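Local structure of phenylacetaldehyde dehydrogenase (Burkholderia cenocepacia, 4O5H) at residues D49-T57 and D390-P398; C138-I149 and L492-T501. The protein probably catalyses the NAD+-dependent oxidation of phenylacetaldehyde to phenylacetate, as a member of the aldehyde dehydrogenase family. One frame throughout, in Å; residues are numbered along the deposited sequence.

Contact 1: residues D49-T57 and D390-P398; sequences DVVNPADGT and DGPGFFVEP. With NA (sodium ion), chain I.
Two phenylalanine rings of the loop 390-398 reach the turn 53-56. At the edge of the Phe394 ring, near its plane, lies Val51 CG1, 4.1 Å from Phe394 CE2, the two side chains standing nearly perpendicular. Pro53 and Gly56 approach the same ring obliquely, with Pro53 CB 3.7 Å from Phe394 CD2. Phe395 uses its own edge: CE2 comes to 3.6 Å from Ala54 O, which lies near the ring plane. One backbone bond joins the segments, from Phe394 N to Pro53 O at 3.0 Å (150° at the hydrogen). Beside it, Gly393 CA makes a CA-H...O contact of 3.3 Å with Ala54 O, and Pro392 CB packs on Asp55 O.

The turn is stiffened from within. Asn52 OD1 accepts from Ala54 N in an Asx turn, meeting the donor above its carbonyl plane. A second Asx turn has Asp55 OD1 accepting from Thr57 N, and Thr57 OG1 bonds the same oxygen from the same face of the carboxylate. Val51 O also binds the sodium ion at 3.0 Å, with two waters and, among other ligands, the backbone O of Asp119 and of Asp212.

The contact therefore joins the turn of the antiparallel hairpin 47-52/57-63 to the loop between strands 381-384 and 399-402, with helix 362-378 packing on Phe394 through Ala362 and Arg365.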
loop_
_atom_site.group_PDB
_atom_site.type_symbol
_atom_site.label_atom_id
_atom_site.label_comp_id
_atom_site.label_asym_id
_atom_site.label_seq_id
_atom_site.Cartn_x
_atom_site.Cartn_y
_atom_site.Cartn_z
ATOM N N ASP A 49 16.428 30.769 -1.596
ATOM C CA ASP A 49 16.213 31.464 -2.850
ATOM C C ASP A 49 15.370 30.687 -3.829
ATOM O O ASP A 49 15.522 29.505 -3.969
ATOM C CB ASP A 49 17.541 31.744 -3.538
ATOM C CG ASP A 49 18.371 32.768 -2.812
ATOM O OD1 ASP A 49 17.861 33.553 -1.974
ATOM O OD2 ASP A 49 19.566 32.790 -3.116
ATOM N N VAL A 50 14.515 31.411 -4.530
ATOM C CA VAL A 50 13.809 30.890 -5.666
ATOM C C VAL A 50 14.421 31.492 -6.922
ATOM O O VAL A 50 14.518 32.708 -7.052
ATOM C CB VAL A 50 12.329 31.242 -5.605
ATOM C CG1 VAL A 50 11.583 30.552 -6.716
ATOM C CG2 VAL A 50 11.775 30.807 -4.264
ATOM N N VAL A 51 14.822 30.616 -7.828
ATOM C CA VAL A 51 15.586 30.952 -9.011
ATOM C C VAL A 51 14.765 30.715 -10.286
ATOM O O VAL A 51 14.038 29.729 -10.399
ATOM C CB VAL A 51 16.848 30.101 -9.057
ATOM C CG1 VAL A 51 17.580 30.237 -10.400
ATOM C CG2 VAL A 51 17.802 30.481 -7.922
ATOM N N ASN A 52 14.811 31.680 -11.190
ATOM C CA ASN A 52 14.202 31.535 -12.521
ATOM C C ASN A 52 15.191 30.791 -13.384
ATOM O O ASN A 52 16.258 31.318 -13.722
ATOM C CB ASN A 52 13.941 32.889 -13.144
ATOM C CG ASN A 52 13.352 32.796 -14.521
ATOM O OD1 ASN A 52 13.343 31.732 -15.181
ATOM N ND2 ASN A 52 12.840 33.912 -14.987
ATOM N N PRO A 53 14.860 29.558 -13.755
ATOM C CA PRO A 53 15.844 28.756 -14.511
ATOM C C PRO A 53 16.155 29.225 -15.928
ATOM O O PRO A 53 17.095 28.734 -16.535
ATOM C CB PRO A 53 15.203 27.365 -14.538
ATOM C CG PRO A 53 13.739 27.638 -14.470
ATOM C CD PRO A 53 13.591 28.842 -13.572
ATOM N N ALA A 54 15.387 30.163 -16.462
ATOM C CA ALA A 54 15.709 30.731 -17.745
ATOM C C ALA A 54 16.935 31.643 -17.692
ATOM O O ALA A 54 17.617 31.814 -18.706
ATOM C CB ALA A 54 14.512 31.481 -18.317
ATOM N N ASP A 55 17.182 32.283 -16.561
ATOM C CA ASP A 55 18.318 33.192 -16.479
ATOM C C ASP A 55 19.152 33.080 -15.226
ATOM O O ASP A 55 20.113 33.834 -15.061
ATOM C CB ASP A 55 17.872 34.645 -16.695
ATOM C CG ASP A 55 16.888 35.132 -15.645
ATOM O OD1 ASP A 55 16.807 34.569 -14.528
ATOM O OD2 ASP A 55 16.190 36.123 -15.919
ATOM N N GLY A 56 18.813 32.148 -14.362
ATOM C CA GLY A 56 19.616 31.930 -13.169
ATOM C C GLY A 56 19.450 32.992 -12.084
ATOM O O GLY A 56 20.182 32.953 -11.100
ATOM N N THR A 57 18.510 33.927 -12.239
ATOM C CA THR A 57 18.367 35.023 -11.251
ATOM C C THR A 57 17.403 34.652 -10.150
ATOM O O THR A 57 16.490 33.843 -10.356
ATOM C CB THR A 57 17.856 36.334 -11.876
ATOM O OG1 THR A 57 16.574 36.118 -12.460
ATOM C CG2 THR A 57 18.813 36.845 -12.936
ATOM N N ASP A 390 25.547 27.629 -23.762
ATOM C CA ASP A 390 26.069 28.734 -22.954
ATOM C C ASP A 390 24.995 29.692 -22.454
ATOM O O ASP A 390 23.902 29.766 -23.006
ATOM C CB ASP A 390 27.120 29.538 -23.730
ATOM C CG ASP A 390 28.393 28.748 -23.971
ATOM O OD1 ASP A 390 28.503 27.626 -23.439
ATOM O OD2 ASP A 390 29.256 29.228 -24.708
ATOM N N GLY A 391 25.318 30.388 -21.391
ATOM C CA GLY A 391 24.471 31.421 -20.813
ATOM C C GLY A 391 24.072 31.016 -19.411
ATOM O O GLY A 391 24.424 29.915 -18.960
ATOM N N PRO A 392 23.383 31.904 -18.711
ATOM C CA PRO A 392 23.114 31.688 -17.291
ATOM C C PRO A 392 21.893 30.831 -16.964
ATOM O O PRO A 392 21.765 30.450 -15.810
ATOM C CB PRO A 392 22.878 33.118 -16.752
ATOM C CG PRO A 392 22.343 33.856 -17.912
ATOM C CD PRO A 392 23.053 33.285 -19.113
ATOM N N GLY A 393 20.999 30.552 -17.934
ATOM C CA GLY A 393 19.870 29.639 -17.737
ATOM C C GLY A 393 20.386 28.221 -17.766
ATOM O O GLY A 393 21.574 28.019 -18.003
ATOM N N PHE A 394 19.523 27.249 -17.462
ATOM C CA PHE A 394 19.966 25.862 -17.347
ATOM C C PHE A 394 19.507 25.032 -18.555
ATOM O O PHE A 394 18.874 23.980 -18.430
ATOM C CB PHE A 394 19.514 25.257 -16.020
ATOM C CG PHE A 394 19.757 26.147 -14.847
ATOM C CD1 PHE A 394 21.032 26.653 -14.609
ATOM C CD2 PHE A 394 18.731 26.503 -13.995
ATOM C CE1 PHE A 394 21.279 27.481 -13.517
ATOM C CE2 PHE A 394 18.969 27.327 -12.904
ATOM C CZ PHE A 394 20.230 27.806 -12.654
ATOM N N PHE A 395 19.899 25.476 -19.741
ATOM C CA PHE A 395 19.402 24.923 -20.986
ATOM C C PHE A 395 20.260 23.750 -21.466
ATOM O O PHE A 395 21.492 23.778 -21.342
ATOM C CB PHE A 395 19.407 26.018 -22.055
ATOM C CG PHE A 395 18.337 27.059 -21.866
ATOM C CD1 PHE A 395 17.038 26.833 -22.295
ATOM C CD2 PHE A 395 18.656 28.288 -21.302
ATOM C CE1 PHE A 395 16.058 27.805 -22.169
ATOM C CE2 PHE A 395 17.683 29.246 -21.158
ATOM C CZ PHE A 395 16.380 29.004 -21.590
ATOM N N VAL A 396 19.585 22.758 -22.031
ATOM C CA VAL A 396 20.191 21.600 -22.642
ATOM C C VAL A 396 19.456 21.265 -23.934
ATOM O O VAL A 396 18.232 21.421 -24.023
ATOM C CB VAL A 396 20.053 20.408 -21.690
ATOM C CG1 VAL A 396 20.461 19.125 -22.393
ATOM C CG2 VAL A 396 20.900 20.651 -20.455
ATOM N N GLU A 397 20.211 20.897 -24.973
ATOM C CA GLU A 397 19.623 20.528 -26.277
ATOM C C GLU A 397 18.837 19.232 -26.236
ATOM O O GLU A 397 19.268 18.281 -25.582
ATOM C CB GLU A 397 20.714 20.323 -27.285
ATOM C CG GLU A 397 21.479 21.577 -27.599
ATOM C CD GLU A 397 22.506 21.326 -28.655
ATOM O OE1 GLU A 397 23.008 20.178 -28.768
ATOM O OE2 GLU A 397 22.795 22.296 -29.370
ATOM N N PRO A 398 17.670 19.196 -26.883
ATOM C CA PRO A 398 16.992 17.939 -27.087
ATOM C C PRO A 398 17.971 17.008 -27.762
ATOM O O PRO A 398 18.557 17.365 -28.774
ATOM C CB PRO A 398 15.843 18.280 -28.027
ATOM C CG PRO A 398 15.604 19.721 -27.818
ATOM C CD PRO A 398 16.944 20.313 -27.507
HETATM NA NA NA I . 12.473 27.554 -9.084
HETATM O O HOH W 1 14.154 27.900 -7.389
HETATM O O HOH W 2 14.267 26.714 -10.383
#

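Contact 2: residues C138-I149 and L492-T501; sequences CFRYMAGWATKI and LGRAVIDQYT
Ile497 projects between Met142, Trp145 and Ile149: the first two crowd its CG1-CD1 arm together, and Ile149 takes the CG2 branch. Met142 and Ile497 run antiparallel alongside one another, bringing SD of Met142 to 3.7 Å from CD1 of Ile497. The indole of Trp145 crosses Ile497 obliquely, its CD1 3.7 Å from Ile497 CG1, while Ile149 CG1 meets Ile497 CG2 at 3.8 Å. Ile497 CG1 stands anti to the carbonyl carbon, which directs the CG1-CD1 arm to Trp145 and Met142, and CG2 to Ile149.

A bend at chi2 carries the Met142 methyl onto Val496; CE lies 3.5 Å from Val496 CG1, the two side chains nearly perpendicular. At the far end of the indole, Trp145 CH2 touches Arg494 CD at 3.5 Å. Arg494 CB and CG also lie against Trp145 CZ2, so the aliphatic chain does the packing; guanidinium and ring planes 57° apart exclude a parallel stack. Trp145 NE1 gives its hydrogen to Tyr141 OH (3.1 Å, 162°), nearly in the indole plane. That bond helps fix the ring's rotation and ties it to the phenol whose OH also rests 3.6 Å from Gly493 CA.

The end of helix 124-145 and the turn after it pack on helix 493-499; the short segments 138-145 and 493-499 cross at -64°, axes 10.8 Å apart. Helix 91-107 packs on Phe139 and Ala143, helix 187-201 touches Cys138, Phe139 and Tyr500, and strand 166-181 meets Ile149 and Thr501.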
loop_
_atom_site.group_PDB
_atom_site.type_symbol
_atom_site.label_atom_id
_atom_site.label_comp_id
_atom_site.label_asym_id
_atom_site.label_seq_id
_atom_site.Cartn_x
_atom_site.Cartn_y
_atom_site.Cartn_z
ATOM N N CYS A 138 -8.852 18.508 -11.455
ATOM C CA CYS A 138 -8.634 17.498 -10.441
ATOM C C CYS A 138 -9.454 17.824 -9.197
ATOM O O CYS A 138 -10.148 16.973 -8.681
ATOM C CB CYS A 138 -7.166 17.400 -10.059
ATOM S SG CYS A 138 -6.830 16.050 -8.902
ATOM N N PHE A 139 -9.414 19.087 -8.729
ATOM C CA PHE A 139 -10.270 19.481 -7.622
ATOM C C PHE A 139 -11.760 19.310 -7.935
ATOM O O PHE A 139 -12.516 18.877 -7.089
ATOM C CB PHE A 139 -9.981 20.917 -7.174
ATOM C CG PHE A 139 -8.714 21.053 -6.340
ATOM C CD1 PHE A 139 -8.697 20.582 -5.032
ATOM C CD2 PHE A 139 -7.559 21.589 -6.890
ATOM C CE1 PHE A 139 -7.539 20.663 -4.268
ATOM C CE2 PHE A 139 -6.386 21.696 -6.122
ATOM C CZ PHE A 139 -6.381 21.218 -4.816
ATOM N N ARG A 140 -12.175 19.649 -9.150
ATOM C CA ARG A 140 -13.601 19.529 -9.506
ATOM C C ARG A 140 -14.034 18.045 -9.555
ATOM O O ARG A 140 -15.079 17.662 -8.985
ATOM C CB ARG A 140 -13.899 20.221 -10.857
ATOM C CG ARG A 140 -15.379 20.150 -11.246
ATOM C CD ARG A 140 -15.695 21.074 -12.392
ATOM N NE ARG A 140 -15.466 22.464 -12.057
ATOM C CZ ARG A 140 -14.594 23.265 -12.668
ATOM N NH1 ARG A 140 -13.831 22.844 -13.662
ATOM N NH2 ARG A 140 -14.467 24.538 -12.280
ATOM N N TYR A 141 -13.227 17.222 -10.239
ATOM C CA TYR A 141 -13.523 15.780 -10.362
ATOM C C TYR A 141 -13.638 15.152 -8.963
ATOM O O TYR A 141 -14.637 14.486 -8.628
ATOM C CB TYR A 141 -12.467 15.098 -11.212
ATOM C CG TYR A 141 -12.563 13.586 -11.249
ATOM C CD1 TYR A 141 -13.393 12.951 -12.131
ATOM C CD2 TYR A 141 -11.878 12.808 -10.318
ATOM C CE1 TYR A 141 -13.508 11.567 -12.138
ATOM C CE2 TYR A 141 -12.006 11.429 -10.294
ATOM C CZ TYR A 141 -12.812 10.817 -11.230
ATOM O OH TYR A 141 -12.947 9.431 -11.201
ATOM N N MET A 142 -12.643 15.411 -8.104
ATOM C CA MET A 142 -12.652 14.835 -6.761
ATOM C C MET A 142 -13.758 15.399 -5.867
ATOM O O MET A 142 -14.264 14.706 -5.004
ATOM C CB MET A 142 -11.264 15.020 -6.105
ATOM C CG MET A 142 -10.119 14.313 -6.849
ATOM S SD MET A 142 -10.311 12.524 -6.838
ATOM C CE MET A 142 -9.127 12.099 -8.113
ATOM N N ALA A 143 -14.113 16.662 -6.067
ATOM C CA ALA A 143 -15.241 17.242 -5.376
ATOM C C ALA A 143 -16.478 16.362 -5.505
ATOM O O ALA A 143 -17.224 16.128 -4.527
ATOM C CB ALA A 143 -15.565 18.635 -5.890
ATOM N N GLY A 144 -16.682 15.852 -6.686
ATOM C CA GLY A 144 -17.836 15.004 -6.937
ATOM C C GLY A 144 -17.756 13.665 -6.213
ATOM O O GLY A 144 -18.802 13.057 -5.985
ATOM N N TRP A 145 -16.541 13.179 -5.873
ATOM C CA TRP A 145 -16.433 11.974 -5.065
ATOM C C TRP A 145 -16.797 12.200 -3.607
ATOM O O TRP A 145 -17.171 11.229 -2.932
ATOM C CB TRP A 145 -15.031 11.314 -5.118
ATOM C CG TRP A 145 -14.848 10.457 -6.340
ATOM C CD1 TRP A 145 -13.978 10.642 -7.315
ATOM C CD2 TRP A 145 -15.612 9.293 -6.700
ATOM N NE1 TRP A 145 -14.098 9.660 -8.285
ATOM C CE2 TRP A 145 -15.092 8.809 -7.915
ATOM C CE3 TRP A 145 -16.625 8.588 -6.078
ATOM C CZ2 TRP A 145 -15.620 7.712 -8.568
ATOM C CZ3 TRP A 145 -17.172 7.528 -6.718
ATOM C CH2 TRP A 145 -16.653 7.071 -7.942
ATOM N N ALA A 146 -16.765 13.443 -3.131
ATOM C CA ALA A 146 -16.996 13.681 -1.736
ATOM C C ALA A 146 -18.360 13.168 -1.272
ATOM O O ALA A 146 -18.482 12.714 -0.111
ATOM C CB ALA A 146 -16.834 15.150 -1.416
ATOM N N THR A 147 -19.366 13.190 -2.157
ATOM C CA THR A 147 -20.696 12.750 -1.797
ATOM C C THR A 147 -21.001 11.307 -2.204
ATOM O O THR A 147 -22.109 10.856 -1.965
ATOM C CB THR A 147 -21.777 13.667 -2.415
ATOM O OG1 THR A 147 -21.451 13.927 -3.774
ATOM C CG2 THR A 147 -21.804 15.021 -1.642
ATOM N N LYS A 148 -20.015 10.591 -2.762
ATOM C CA LYS A 148 -20.249 9.308 -3.401
ATOM C C LYS A 148 -19.301 8.214 -2.910
ATOM O O LYS A 148 -19.087 7.206 -3.600
ATOM C CB LYS A 148 -20.124 9.496 -4.890
ATOM C CG LYS A 148 -21.170 10.450 -5.456
ATOM C CD LYS A 148 -20.881 10.832 -6.868
ATOM C CE LYS A 148 -21.808 11.956 -7.357
ATOM N NZ LYS A 148 -21.534 13.243 -6.649
ATOM N N ILE A 149 -18.743 8.388 -1.726
ATOM C CA ILE A 149 -17.877 7.350 -1.156
ATOM C C ILE A 149 -18.805 6.351 -0.458
ATOM O O ILE A 149 -19.544 6.750 0.428
ATOM C CB ILE A 149 -16.884 7.958 -0.196
ATOM C CG1 ILE A 149 -15.904 8.819 -0.991
ATOM C CG2 ILE A 149 -16.075 6.878 0.532
ATOM C CD1 ILE A 149 -15.298 9.922 -0.183
ATOM N N LEU A 492 -5.256 9.533 -8.894
ATOM C CA LEU A 492 -6.419 9.809 -9.762
ATOM C C LEU A 492 -7.464 8.707 -9.781
ATOM O O LEU A 492 -7.267 7.606 -9.291
ATOM C CB LEU A 492 -5.966 10.171 -11.176
ATOM C CG LEU A 492 -4.968 11.333 -11.271
ATOM C CD1 LEU A 492 -4.555 11.556 -12.722
ATOM C CD2 LEU A 492 -5.608 12.602 -10.745
ATOM N N GLY A 493 -8.617 9.041 -10.351
ATOM C CA GLY A 493 -9.711 8.092 -10.490
ATOM C C GLY A 493 -10.399 7.734 -9.203
ATOM O O GLY A 493 -10.127 8.289 -8.127
ATOM N N ARG A 494 -11.296 6.773 -9.310
ATOM C CA ARG A 494 -11.892 6.156 -8.140
ATOM C C ARG A 494 -10.828 5.523 -7.251
ATOM O O ARG A 494 -10.960 5.518 -6.018
ATOM C CB ARG A 494 -12.890 5.080 -8.581
ATOM C CG ARG A 494 -13.690 4.497 -7.453
ATOM C CD ARG A 494 -14.995 3.968 -8.008
ATOM N NE ARG A 494 -14.735 2.988 -9.049
ATOM C CZ ARG A 494 -14.482 1.707 -8.804
ATOM N NH1 ARG A 494 -14.447 1.253 -7.548
ATOM N NH2 ARG A 494 -14.279 0.854 -9.814
ATOM N N ALA A 495 -9.779 4.993 -7.854
ATOM C CA ALA A 495 -8.731 4.295 -7.080
ATOM C C ALA A 495 -8.133 5.170 -5.989
ATOM O O ALA A 495 -7.944 4.724 -4.853
ATOM C CB ALA A 495 -7.652 3.762 -7.999
ATOM N N VAL A 496 -7.808 6.414 -6.305
ATOM C CA VAL A 496 -7.061 7.229 -5.311
ATOM C C VAL A 496 -7.957 7.526 -4.136
ATOM O O VAL A 496 -7.526 7.525 -2.986
ATOM C CB VAL A 496 -6.439 8.520 -5.919
ATOM C CG1 VAL A 496 -7.515 9.533 -6.302
ATOM C CG2 VAL A 496 -5.451 9.140 -4.969
ATOM N N ILE A 497 -9.238 7.723 -4.409
ATOM C CA ILE A 497 -10.200 7.959 -3.353
ATOM C C ILE A 497 -10.177 6.830 -2.339
ATOM O O ILE A 497 -10.061 7.037 -1.105
ATOM C CB ILE A 497 -11.627 8.173 -3.947
ATOM C CG1 ILE A 497 -11.678 9.508 -4.705
ATOM C CG2 ILE A 497 -12.688 8.111 -2.883
ATOM C CD1 ILE A 497 -11.644 10.775 -3.836
ATOM N N ASP A 498 -10.262 5.609 -2.822
ATOM C CA ASP A 498 -10.189 4.466 -1.906
ATOM C C ASP A 498 -8.880 4.439 -1.129
ATOM O O ASP A 498 -8.839 4.009 0.007
ATOM C CB ASP A 498 -10.405 3.128 -2.649
ATOM C CG ASP A 498 -11.833 2.987 -3.235
ATOM O OD1 ASP A 498 -12.812 3.575 -2.699
ATOM O OD2 ASP A 498 -11.957 2.276 -4.273
ATOM N N GLN A 499 -7.798 4.886 -1.739
ATOM C CA GLN A 499 -6.505 4.898 -1.066
ATOM C C GLN A 499 -6.315 6.014 -0.044
ATOM O O GLN A 499 -5.311 6.032 0.653
ATOM C CB GLN A 499 -5.391 4.908 -2.120
ATOM C CG GLN A 499 -5.437 3.604 -2.948
ATOM C CD GLN A 499 -4.276 3.453 -3.940
ATOM O OE1 GLN A 499 -3.240 4.116 -3.789
ATOM N NE2 GLN A 499 -4.457 2.586 -4.952
ATOM N N TYR A 500 -7.246 6.958 0.026
ATOM C CA TYR A 500 -7.243 7.972 1.102
ATOM C C TYR A 500 -8.295 7.647 2.176
ATOM O O TYR A 500 -8.579 8.468 3.050
ATOM C CB TYR A 500 -7.480 9.365 0.536
ATOM C CG TYR A 500 -6.235 10.013 -0.039
ATOM C CD1 TYR A 500 -5.689 9.581 -1.238
ATOM C CD2 TYR A 500 -5.629 11.066 0.606
ATOM C CE1 TYR A 500 -4.539 10.169 -1.771
ATOM C CE2 TYR A 500 -4.487 11.683 0.074
ATOM C CZ TYR A 500 -3.949 11.213 -1.119
ATOM O OH TYR A 500 -2.823 11.824 -1.623
ATOM N N THR A 501 -8.885 6.448 2.086
ATOM C CA THR A 501 -9.759 5.957 3.110
ATOM C C THR A 501 -9.185 4.706 3.771
ATOM O O THR A 501 -8.316 4.054 3.225
ATOM C CB THR A 501 -11.151 5.605 2.589
ATOM O OG1 THR A 501 -11.072 4.496 1.708
ATOM C CG2 THR A 501 -11.795 6.781 1.912
#

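Contacts 1 and 2 lie on opposite sides of the chain's centre, their own centres about 38 Å apart and their nearest atoms about 20 Å apart, so neither touches the other. Their segments alternate along the sequence: 49-57, then 138-149, then 390-398, then 492-501. Each joins parts of the chain more than 330 residues apart, but by different means: contact 1 has a backbone hydrogen bond and a loop packed on a hairpin turn, contact 2 the side chains of a helix end and its following turn packed on a second helix. The sodium ion lies at contact 1, about 20 Å from the nearest atoms of contact 2, and neither contact contains a residue known to be catalytic.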